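Local coordinates for FAD-linked sulfhydryl oxidase ERV1 (Arabidopsis thaliana, PDB 2HJ3), which uses FAD to oxidise pairs of thiols to disulfides, passing the electrons to oxygen, and supports protein import and folding in the mitochondrial intermembrane space, at residues A16-L21 with Q79-V84; K61-S66 with N86-S91. All blocks are in the same frame, centred on the assembly; numbering follows the deposited sequence.

Contact 1 of 2, residues A16-L21 with Q79-V84; sequences ATWTFL and QWLCHV. With FAD (flavin-adenine dinucleotide), chain K; SO4 (sulfate ion), chain F.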
loop_
_atom_site.group_PDB
_atom_site.type_symbol
_atom_site.label_atom_id
_atom_site.label_comp_id
_atom_site.label_asym_id
_atom_site.label_seq_id
_atom_site.Cartn_x
_atom_site.Cartn_y
_atom_site.Cartn_z
ATOM N N ALA A 16 2.409 -3.249 -8.741
ATOM C CA ALA A 16 1.192 -2.765 -8.121
ATOM C C ALA A 16 1.541 -1.803 -6.982
ATOM O O ALA A 16 1.015 -0.694 -6.900
ATOM C CB ALA A 16 0.384 -3.947 -7.591
ATOM N N THR A 17 2.446 -2.226 -6.112
ATOM C CA THR A 17 2.845 -1.405 -4.988
ATOM C C THR A 17 3.499 -0.087 -5.411
ATOM O O THR A 17 3.161 0.975 -4.881
ATOM C CB THR A 17 3.795 -2.186 -4.063
ATOM O OG1 THR A 17 3.150 -3.398 -3.632
ATOM C CG2 THR A 17 4.146 -1.347 -2.838
ATOM N N TRP A 18 4.428 -0.136 -6.365
ATOM C CA TRP A 18 5.069 1.098 -6.818
ATOM C C TRP A 18 4.000 2.072 -7.331
ATOM O O TRP A 18 4.024 3.264 -7.001
ATOM C CB TRP A 18 6.119 0.812 -7.907
ATOM C CG TRP A 18 7.381 0.171 -7.382
ATOM C CD1 TRP A 18 7.954 -0.991 -7.821
ATOM C CD2 TRP A 18 8.218 0.650 -6.311
ATOM N NE1 TRP A 18 9.090 -1.270 -7.089
ATOM C CE2 TRP A 18 9.277 -0.280 -6.159
ATOM C CE3 TRP A 18 8.178 1.772 -5.467
ATOM C CZ2 TRP A 18 10.287 -0.123 -5.190
ATOM C CZ3 TRP A 18 9.189 1.929 -4.499
ATOM C CH2 TRP A 18 10.224 0.982 -4.372
ATOM N N THR A 19 3.050 1.564 -8.113
ATOM C CA THR A 19 1.968 2.403 -8.638
ATOM C C THR A 19 1.233 3.090 -7.487
ATOM O O THR A 19 0.957 4.291 -7.526
ATOM C CB THR A 19 0.949 1.565 -9.441
ATOM O OG1 THR A 19 1.588 1.041 -10.612
ATOM C CG2 THR A 19 -0.244 2.417 -9.860
ATOM N N PHE A 20 0.922 2.309 -6.462
ATOM C CA PHE A 20 0.239 2.822 -5.288
ATOM C C PHE A 20 1.123 3.850 -4.570
ATOM O O PHE A 20 0.689 4.967 -4.279
ATOM C CB PHE A 20 -0.106 1.646 -4.360
ATOM C CG PHE A 20 -0.489 2.059 -2.983
ATOM C CD1 PHE A 20 -1.528 2.955 -2.778
ATOM C CD2 PHE A 20 0.215 1.582 -1.885
ATOM C CE1 PHE A 20 -1.862 3.377 -1.495
ATOM C CE2 PHE A 20 -0.109 2.000 -0.591
ATOM C CZ PHE A 20 -1.148 2.900 -0.398
ATOM N N LEU A 21 2.369 3.478 -4.289
ATOM C CA LEU A 21 3.281 4.393 -3.608
ATOM C C LEU A 21 3.563 5.682 -4.389
ATOM O O LEU A 21 3.386 6.779 -3.860
ATOM C CB LEU A 21 4.588 3.670 -3.263
ATOM C CG LEU A 21 4.390 2.599 -2.172
ATOM C CD1 LEU A 21 5.693 1.815 -1.930
ATOM C CD2 LEU A 21 3.924 3.277 -0.890
ATOM N N GLN A 79 10.498 12.657 -4.547
ATOM C CA GLN A 79 11.907 12.416 -4.845
ATOM C C GLN A 79 12.421 11.238 -4.040
ATOM O O GLN A 79 12.956 10.277 -4.596
ATOM C CB GLN A 79 12.738 13.658 -4.523
ATOM C CG GLN A 79 12.374 14.886 -5.345
ATOM C CD GLN A 79 12.693 14.707 -6.813
ATOM O OE1 GLN A 79 11.907 15.101 -7.678
ATOM N NE2 GLN A 79 13.855 14.121 -7.108
ATOM N N TRP A 80 12.251 11.312 -2.724
ATOM C CA TRP A 80 12.708 10.251 -1.845
ATOM C C TRP A 80 12.234 8.881 -2.330
ATOM O O TRP A 80 13.021 7.938 -2.425
ATOM C CB TRP A 80 12.202 10.488 -0.419
ATOM C CG TRP A 80 12.566 9.372 0.506
ATOM C CD1 TRP A 80 13.774 9.158 1.096
ATOM C CD2 TRP A 80 11.740 8.263 0.872
ATOM N NE1 TRP A 80 13.758 7.978 1.807
ATOM C CE2 TRP A 80 12.520 7.408 1.685
ATOM C CE3 TRP A 80 10.416 7.908 0.590
ATOM C CZ2 TRP A 80 12.021 6.218 2.219
ATOM C CZ3 TRP A 80 9.917 6.726 1.119
ATOM C CH2 TRP A 80 10.720 5.893 1.926
ATOM N N LEU A 81 10.946 8.775 -2.641
ATOM C CA LEU A 81 10.379 7.507 -3.098
ATOM C C LEU A 81 11.020 7.055 -4.409
ATOM O O LEU A 81 11.165 5.862 -4.658
ATOM C CB LEU A 81 8.864 7.645 -3.268
ATOM C CG LEU A 81 8.044 6.354 -3.312
ATOM C CD1 LEU A 81 8.362 5.475 -2.109
ATOM C CD2 LEU A 81 6.573 6.713 -3.332
ATOM N N CYS A 82 11.407 8.017 -5.242
ATOM C CA CYS A 82 12.047 7.710 -6.517
ATOM C C CYS A 82 13.466 7.206 -6.284
ATOM O O CYS A 82 13.932 6.289 -6.971
ATOM C CB CYS A 82 12.067 8.954 -7.408
ATOM S SG CYS A 82 13.021 8.792 -8.954
ATOM N N HIS A 83 14.151 7.793 -5.300
ATOM C CA HIS A 83 15.523 7.377 -4.993
ATOM C C HIS A 83 15.505 5.982 -4.408
ATOM O O HIS A 83 16.374 5.158 -4.694
ATOM C CB HIS A 83 16.187 8.344 -4.002
ATOM C CG HIS A 83 16.392 9.719 -4.552
ATOM N ND1 HIS A 83 17.135 9.961 -5.687
ATOM C CD2 HIS A 83 15.888 10.915 -4.171
ATOM C CE1 HIS A 83 17.068 11.244 -5.991
ATOM N NE2 HIS A 83 16.316 11.845 -5.088
ATOM N N VAL A 84 14.507 5.722 -3.575
ATOM C CA VAL A 84 14.379 4.413 -2.966
ATOM C C VAL A 84 14.141 3.397 -4.070
ATOM O O VAL A 84 14.810 2.372 -4.134
ATOM C CB VAL A 84 13.221 4.396 -1.951
ATOM C CG1 VAL A 84 12.775 2.961 -1.674
ATOM C CG2 VAL A 84 13.680 5.072 -0.663
HETATM P PA FAD K . 9.101 -1.449 -11.392
HETATM O O1A FAD K . 10.436 -1.293 -10.747
HETATM O O2A FAD K . 8.011 -2.341 -10.896
HETATM O O5B FAD K . 8.246 -0.320 -12.048
HETATM C C5B FAD K . 7.100 0.507 -11.961
HETATM C C4B FAD K . 7.205 1.244 -13.279
HETATM O O4B FAD K . 7.212 2.539 -12.621
HETATM C C3B FAD K . 8.247 1.338 -14.430
HETATM O O3B FAD K . 7.964 0.474 -15.530
HETATM C C2B FAD K . 8.337 2.778 -14.683
HETATM O O2B FAD K . 7.330 3.324 -15.478
HETATM C C1B FAD K . 8.236 3.319 -13.251
HETATM N N9A FAD K . 9.386 3.605 -12.447
HETATM C C8A FAD K . 10.688 3.051 -12.375
HETATM N N7A FAD K . 11.567 3.563 -11.566
HETATM C C5A FAD K . 10.854 4.589 -10.959
HETATM C C6A FAD K . 11.162 5.597 -10.022
HETATM N N6A FAD K . 12.431 5.684 -9.574
HETATM N N1A FAD K . 10.163 6.501 -9.681
HETATM C C2A FAD K . 8.915 6.535 -10.213
HETATM N N3A FAD K . 8.614 5.493 -11.116
HETATM C C4A FAD K . 9.639 4.570 -11.469
HETATM N N1 FAD K . 12.314 -7.262 -6.196
HETATM C C2 FAD K . 13.399 -8.103 -6.024
HETATM O O2 FAD K . 13.679 -9.024 -6.814
HETATM N N3 FAD K . 14.118 -7.758 -4.892
HETATM C C4 FAD K . 13.807 -6.685 -4.022
HETATM O O4 FAD K . 14.570 -6.667 -3.000
HETATM C C4X FAD K . 12.713 -5.869 -4.260
HETATM N N5 FAD K . 12.231 -4.835 -3.383
HETATM C C5X FAD K . 11.035 -4.091 -3.515
HETATM C C6 FAD K . 10.634 -3.173 -2.521
HETATM C C7 FAD K . 9.392 -2.486 -2.674
HETATM C C7M FAD K . 8.975 -1.552 -1.528
HETATM C C8 FAD K . 8.569 -2.687 -3.827
HETATM C C8M FAD K . 7.264 -2.006 -4.221
HETATM C C9 FAD K . 8.989 -3.619 -4.785
HETATM C C9A FAD K . 10.171 -4.397 -4.686
HETATM N N10 FAD K . 10.818 -5.405 -5.566
HETATM C C10 FAD K . 11.928 -6.199 -5.405
HETATM C "C1'" FAD K . 10.264 -5.528 -6.873
HETATM C "C2'" FAD K . 10.783 -4.681 -7.989
HETATM O "O2'" FAD K . 11.276 -3.408 -7.458
HETATM C "C3'" FAD K . 9.950 -4.663 -9.234
HETATM O "O3'" FAD K . 8.728 -4.009 -8.938
HETATM C "C4'" FAD K . 9.822 -5.753 -10.285
HETATM O "O4'" FAD K . 11.129 -6.341 -10.533
HETATM C "C5'" FAD K . 9.342 -5.352 -11.620
HETATM O "O5'" FAD K . 10.134 -4.401 -12.338
HETATM P P FAD K . 9.521 -3.548 -13.497
HETATM O O1P FAD K . 10.769 -3.569 -14.252
HETATM O O2P FAD K . 8.229 -3.998 -14.065
HETATM O O3P FAD K . 9.431 -2.085 -12.815
HETATM S S SO4 F . 19.344 7.960 -7.893
HETATM O O1 SO4 F . 20.248 8.522 -6.877
HETATM O O2 SO4 F . 19.885 6.676 -8.370
HETATM O O3 SO4 F . 18.009 7.753 -7.302
HETATM O O4 SO4 F . 19.233 8.897 -9.026
#
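L21 and L81 make the closest meeting of segments 16-21 and 79-84. With CG anti to the backbone N (chi1 -161°), L81 brings its methyl CD2 to 3.6 Å from L21 CB and 3.2 Å from L21 O. The other apolar contacts fall along the indole edge of W18, near the ring plane: W18 CH2 is 4.2 Å from V84 CG1, and W18 CZ3 is 4.4 Å from L81 CD1. The axes of the two short segments run nearly antiparallel (161°) and come no nearer than 11.6 Å, in keeping with the modest 185 Å² buried.

Two of the polar bonds go to the cofactor. W18 NE1 gives FAD O2' a nearly straight bond (3.1 Å, 167°), while the flavin methyl C8M sits over the centre of the indole face. From the other helix, C82 O accepts a weak bond from FAD N6A, and C82 is itself fixed by its disulfide to C99. H83 ND1 donates to the sulfate O3 (2.9 Å).

Within the four-helix bundle, L21 and L81 also touch helix 34-50, at L47 and M44; V84 leans on F60 and I63 of helix 54-66, and T17 and F20 pack against F20 and T17 of the second subunit.

Contact 2 of 2, residues K61-S66 with N86-S91; sequences KEILRS and NTVNRS. With FAD (flavin-adenine dinucleotide), chain K; SO4 (sulfate ion), chain F.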
loop_
_atom_site.group_PDB
_atom_site.type_symbol
_atom_site.label_atom_id
_atom_site.label_comp_id
_atom_site.label_asym_id
_atom_site.label_seq_id
_atom_site.Cartn_x
_atom_site.Cartn_y
_atom_site.Cartn_z
ATOM N N LYS A 61 13.922 -2.483 4.298
ATOM C CA LYS A 61 14.226 -2.183 5.695
ATOM C C LYS A 61 15.602 -1.506 5.772
ATOM O O LYS A 61 15.762 -0.478 6.428
ATOM C CB LYS A 61 14.216 -3.484 6.499
ATOM C CG LYS A 61 13.847 -3.346 7.960
ATOM C CD LYS A 61 13.419 -4.707 8.507
ATOM C CE LYS A 61 12.712 -4.588 9.844
ATOM N NZ LYS A 61 12.032 -5.862 10.232
ATOM N N GLU A 62 16.586 -2.088 5.089
ATOM C CA GLU A 62 17.943 -1.542 5.046
ATOM C C GLU A 62 17.907 -0.138 4.459
ATOM O O GLU A 62 18.377 0.817 5.077
ATOM C CB GLU A 62 18.845 -2.417 4.174
ATOM C CG GLU A 62 19.124 -3.802 4.727
ATOM C CD GLU A 62 19.647 -4.753 3.662
ATOM O OE1 GLU A 62 20.535 -4.344 2.874
ATOM O OE2 GLU A 62 19.176 -5.911 3.619
ATOM N N ILE A 63 17.342 -0.022 3.258
ATOM C CA ILE A 63 17.236 1.262 2.581
ATOM C C ILE A 63 16.575 2.297 3.478
ATOM O O ILE A 63 17.019 3.440 3.556
ATOM C CB ILE A 63 16.427 1.132 1.282
ATOM C CG1 ILE A 63 17.179 0.237 0.301
ATOM C CG2 ILE A 63 16.183 2.501 0.676
ATOM C CD1 ILE A 63 16.370 -0.166 -0.886
ATOM N N LEU A 64 15.518 1.889 4.164
ATOM C CA LEU A 64 14.794 2.789 5.051
ATOM C C LEU A 64 15.677 3.220 6.236
ATOM O O LEU A 64 15.645 4.376 6.659
ATOM C CB LEU A 64 13.520 2.095 5.540
ATOM C CG LEU A 64 12.420 2.969 6.139
ATOM C CD1 LEU A 64 12.019 4.042 5.132
ATOM C CD2 LEU A 64 11.222 2.104 6.506
ATOM N N ARG A 65 16.472 2.291 6.761
ATOM C CA ARG A 65 17.365 2.588 7.883
ATOM C C ARG A 65 18.319 3.724 7.536
ATOM O O ARG A 65 18.377 4.736 8.232
ATOM C CB ARG A 65 18.198 1.360 8.255
ATOM C CG ARG A 65 17.408 0.176 8.780
ATOM C CD ARG A 65 16.790 0.475 10.130
ATOM N NE ARG A 65 16.192 -0.710 10.741
ATOM C CZ ARG A 65 15.551 -0.702 11.906
ATOM N NH1 ARG A 65 15.422 0.430 12.587
ATOM N NH2 ARG A 65 15.044 -1.826 12.391
ATOM N N SER A 66 19.063 3.544 6.450
ATOM C CA SER A 66 20.038 4.530 5.999
ATOM C C SER A 66 19.470 5.737 5.257
ATOM O O SER A 66 20.155 6.746 5.131
ATOM C CB SER A 66 21.076 3.855 5.112
ATOM O OG SER A 66 20.444 3.286 3.984
ATOM N N ASN A 86 14.993 3.587 -7.080
ATOM C CA ASN A 86 16.213 3.420 -7.879
ATOM C C ASN A 86 17.237 2.485 -7.240
ATOM O O ASN A 86 17.921 1.741 -7.937
ATOM C CB ASN A 86 16.862 4.771 -8.182
ATOM C CG ASN A 86 16.216 5.459 -9.353
ATOM O OD1 ASN A 86 15.760 4.802 -10.280
ATOM N ND2 ASN A 86 16.187 6.781 -9.334
ATOM N N THR A 87 17.346 2.517 -5.918
ATOM C CA THR A 87 18.281 1.633 -5.241
ATOM C C THR A 87 17.890 0.190 -5.554
ATOM O O THR A 87 18.750 -0.668 -5.747
ATOM C CB THR A 87 18.243 1.862 -3.730
ATOM O OG1 THR A 87 18.621 3.218 -3.454
ATOM C CG2 THR A 87 19.187 0.917 -3.017
ATOM N N VAL A 88 16.586 -0.077 -5.610
ATOM C CA VAL A 88 16.119 -1.415 -5.931
ATOM C C VAL A 88 16.429 -1.684 -7.406
ATOM O O VAL A 88 16.970 -2.736 -7.744
ATOM C CB VAL A 88 14.604 -1.565 -5.665
ATOM C CG1 VAL A 88 14.141 -2.962 -6.067
ATOM C CG2 VAL A 88 14.309 -1.328 -4.184
ATOM N N ASN A 89 16.108 -0.726 -8.278
ATOM C CA ASN A 89 16.390 -0.877 -9.708
ATOM C C ASN A 89 17.861 -1.223 -9.942
ATOM O O ASN A 89 18.182 -2.163 -10.668
ATOM C CB ASN A 89 16.066 0.407 -10.481
ATOM C CG ASN A 89 14.573 0.654 -10.626
ATOM O OD1 ASN A 89 13.773 -0.277 -10.636
ATOM N ND2 ASN A 89 14.201 1.915 -10.766
ATOM N N ARG A 90 18.750 -0.454 -9.322
ATOM C CA ARG A 90 20.185 -0.672 -9.462
ATOM C C ARG A 90 20.590 -2.063 -8.995
ATOM O O ARG A 90 21.338 -2.759 -9.680
ATOM C CB ARG A 90 20.964 0.370 -8.656
ATOM C CG ARG A 90 22.424 0.502 -9.061
ATOM C CD ARG A 90 23.195 1.352 -8.062
ATOM N NE ARG A 90 22.415 2.502 -7.619
ATOM C CZ ARG A 90 22.028 3.498 -8.408
ATOM N NH1 ARG A 90 22.351 3.498 -9.697
ATOM N NH2 ARG A 90 21.299 4.486 -7.909
ATOM N N SER A 91 20.100 -2.473 -7.833
ATOM C CA SER A 91 20.455 -3.786 -7.310
ATOM C C SER A 91 20.023 -4.917 -8.234
ATOM O O SER A 91 20.622 -5.991 -8.234
ATOM C CB SER A 91 19.852 -3.982 -5.916
ATOM O OG SER A 91 20.422 -3.058 -4.997
HETATM P PA FAD K . 9.101 -1.449 -11.392
HETATM O O1A FAD K . 10.436 -1.293 -10.747
HETATM O O2A FAD K . 8.011 -2.341 -10.896
HETATM O O5B FAD K . 8.246 -0.320 -12.048
HETATM C C5B FAD K . 7.100 0.507 -11.961
HETATM C C4B FAD K . 7.205 1.244 -13.279
HETATM O O4B FAD K . 7.212 2.539 -12.621
HETATM C C3B FAD K . 8.247 1.338 -14.430
HETATM O O3B FAD K . 7.964 0.474 -15.530
HETATM C C2B FAD K . 8.337 2.778 -14.683
HETATM O O2B FAD K . 7.330 3.324 -15.478
HETATM C C1B FAD K . 8.236 3.319 -13.251
HETATM N N9A FAD K . 9.386 3.605 -12.447
HETATM C C8A FAD K . 10.688 3.051 -12.375
HETATM N N7A FAD K . 11.567 3.563 -11.566
HETATM C C5A FAD K . 10.854 4.589 -10.959
HETATM C C6A FAD K . 11.162 5.597 -10.022
HETATM N N6A FAD K . 12.431 5.684 -9.574
HETATM N N1A FAD K . 10.163 6.501 -9.681
HETATM C C2A FAD K . 8.915 6.535 -10.213
HETATM N N3A FAD K . 8.614 5.493 -11.116
HETATM C C4A FAD K . 9.639 4.570 -11.469
HETATM N N1 FAD K . 12.314 -7.262 -6.196
HETATM C C2 FAD K . 13.399 -8.103 -6.024
HETATM O O2 FAD K . 13.679 -9.024 -6.814
HETATM N N3 FAD K . 14.118 -7.758 -4.892
HETATM C C4 FAD K . 13.807 -6.685 -4.022
HETATM O O4 FAD K . 14.570 -6.667 -3.000
HETATM C C4X FAD K . 12.713 -5.869 -4.260
HETATM N N5 FAD K . 12.231 -4.835 -3.383
HETATM C C5X FAD K . 11.035 -4.091 -3.515
HETATM C C6 FAD K . 10.634 -3.173 -2.521
HETATM C C7 FAD K . 9.392 -2.486 -2.674
HETATM C C7M FAD K . 8.975 -1.552 -1.528
HETATM C C8 FAD K . 8.569 -2.687 -3.827
HETATM C C8M FAD K . 7.264 -2.006 -4.221
HETATM C C9 FAD K . 8.989 -3.619 -4.785
HETATM C C9A FAD K . 10.171 -4.397 -4.686
HETATM N N10 FAD K . 10.818 -5.405 -5.566
HETATM C C10 FAD K . 11.928 -6.199 -5.405
HETATM C "C1'" FAD K . 10.264 -5.528 -6.873
HETATM C "C2'" FAD K . 10.783 -4.681 -7.989
HETATM O "O2'" FAD K . 11.276 -3.408 -7.458
HETATM C "C3'" FAD K . 9.950 -4.663 -9.234
HETATM O "O3'" FAD K . 8.728 -4.009 -8.938
HETATM C "C4'" FAD K . 9.822 -5.753 -10.285
HETATM O "O4'" FAD K . 11.129 -6.341 -10.533
HETATM C "C5'" FAD K . 9.342 -5.352 -11.620
HETATM O "O5'" FAD K . 10.134 -4.401 -12.338
HETATM P P FAD K . 9.521 -3.548 -13.497
HETATM O O1P FAD K . 10.769 -3.569 -14.252
HETATM O O2P FAD K . 8.229 -3.998 -14.065
HETATM O O3P FAD K . 9.431 -2.085 -12.815
HETATM S S SO4 F . 19.344 7.960 -7.893
HETATM O O1 SO4 F . 20.248 8.522 -6.877
HETATM O O2 SO4 F . 19.885 6.676 -8.370
HETATM O O3 SO4 F . 18.009 7.753 -7.302
HETATM O O4 SO4 F . 19.233 8.897 -9.026
#
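Nearly all of this contact rests on one methyl: I63 CD1 meets both partners across the contact, T87 CG2 at 3.7 Å and V88 CG2 at 4.1 Å, and the two segments bury a mere 103 Å² together. I63 and T87 approach tip to tip. T87 OG1 is bonded back to the carbonyl O of H83, one turn earlier in helix 74-91, consistent with CG2 being the branch that meets I63. V88 CG1, anti to the backbone N (chi1 178°), faces the cofactor, 3.2 Å from FAD O2', whereas V88 CG2 lies between I63 CD1 and FAD N5, the latter at 4.2 Å.

The polar side chains of 86-91 serve the cofactor and a sulfate, probably from the crystallisation liquor. N89 ND2 donates to the adenine nitrogen FAD N7A (3.2 Å, 151°) and makes a weak bond of 3.3 Å to N86 OD1. That oxygen also accepts from F97 N, so N86 is clasped between the adenine-binding N89 and the loop, while its ND2 gives the sulfate O3 a bond of 2.9 Å. R90, its chain bent at chi3 (-41°), presents the guanidinium edge to the sulfate, with NH2 bonded to O2. With an alanine at N86, F97 N would probably lose its acceptor and the sulfate one donor, and N89, deprived of a weak bond, might turn more freely.

In the last turn of the helix, S91 OG and S91 N reach T87 O from opposite faces of its carbonyl plane, a double grip on one acceptor. Chemically, the helix is divided: a sparse aliphatic patch binds it to 61-66, while the N89 amide bonds the adenine, with N86 beside it as a second-shell partner. V88 touches both I63 and the cofactor, its CG1 3.7 Å from FAD C4X of the flavin ring.

Contacts 1 and 2 have centres 11 Å apart and share helix 74-91, which supplies 79-84 to the first and 86-91 to the second. Along the chain the segments alternate, in the order 16-21, 61-66, 79-84, 86-91; helix 74-91 meets helix 10-27 through 79-84 and helix 54-66 through 86-91. The two contacts touch directly: W80 CZ2 lies 3.6 Å from L64 CD1, and V84 CG2 lies 3.8 Å from I63 CG2. Contact 1 is buried near the middle of the chain; contact 2 is more peripheral. Both border FAD, so the shared helix ties the cofactor to helix 54-66, which includes C56 of the redox-active disulfide C53-C56.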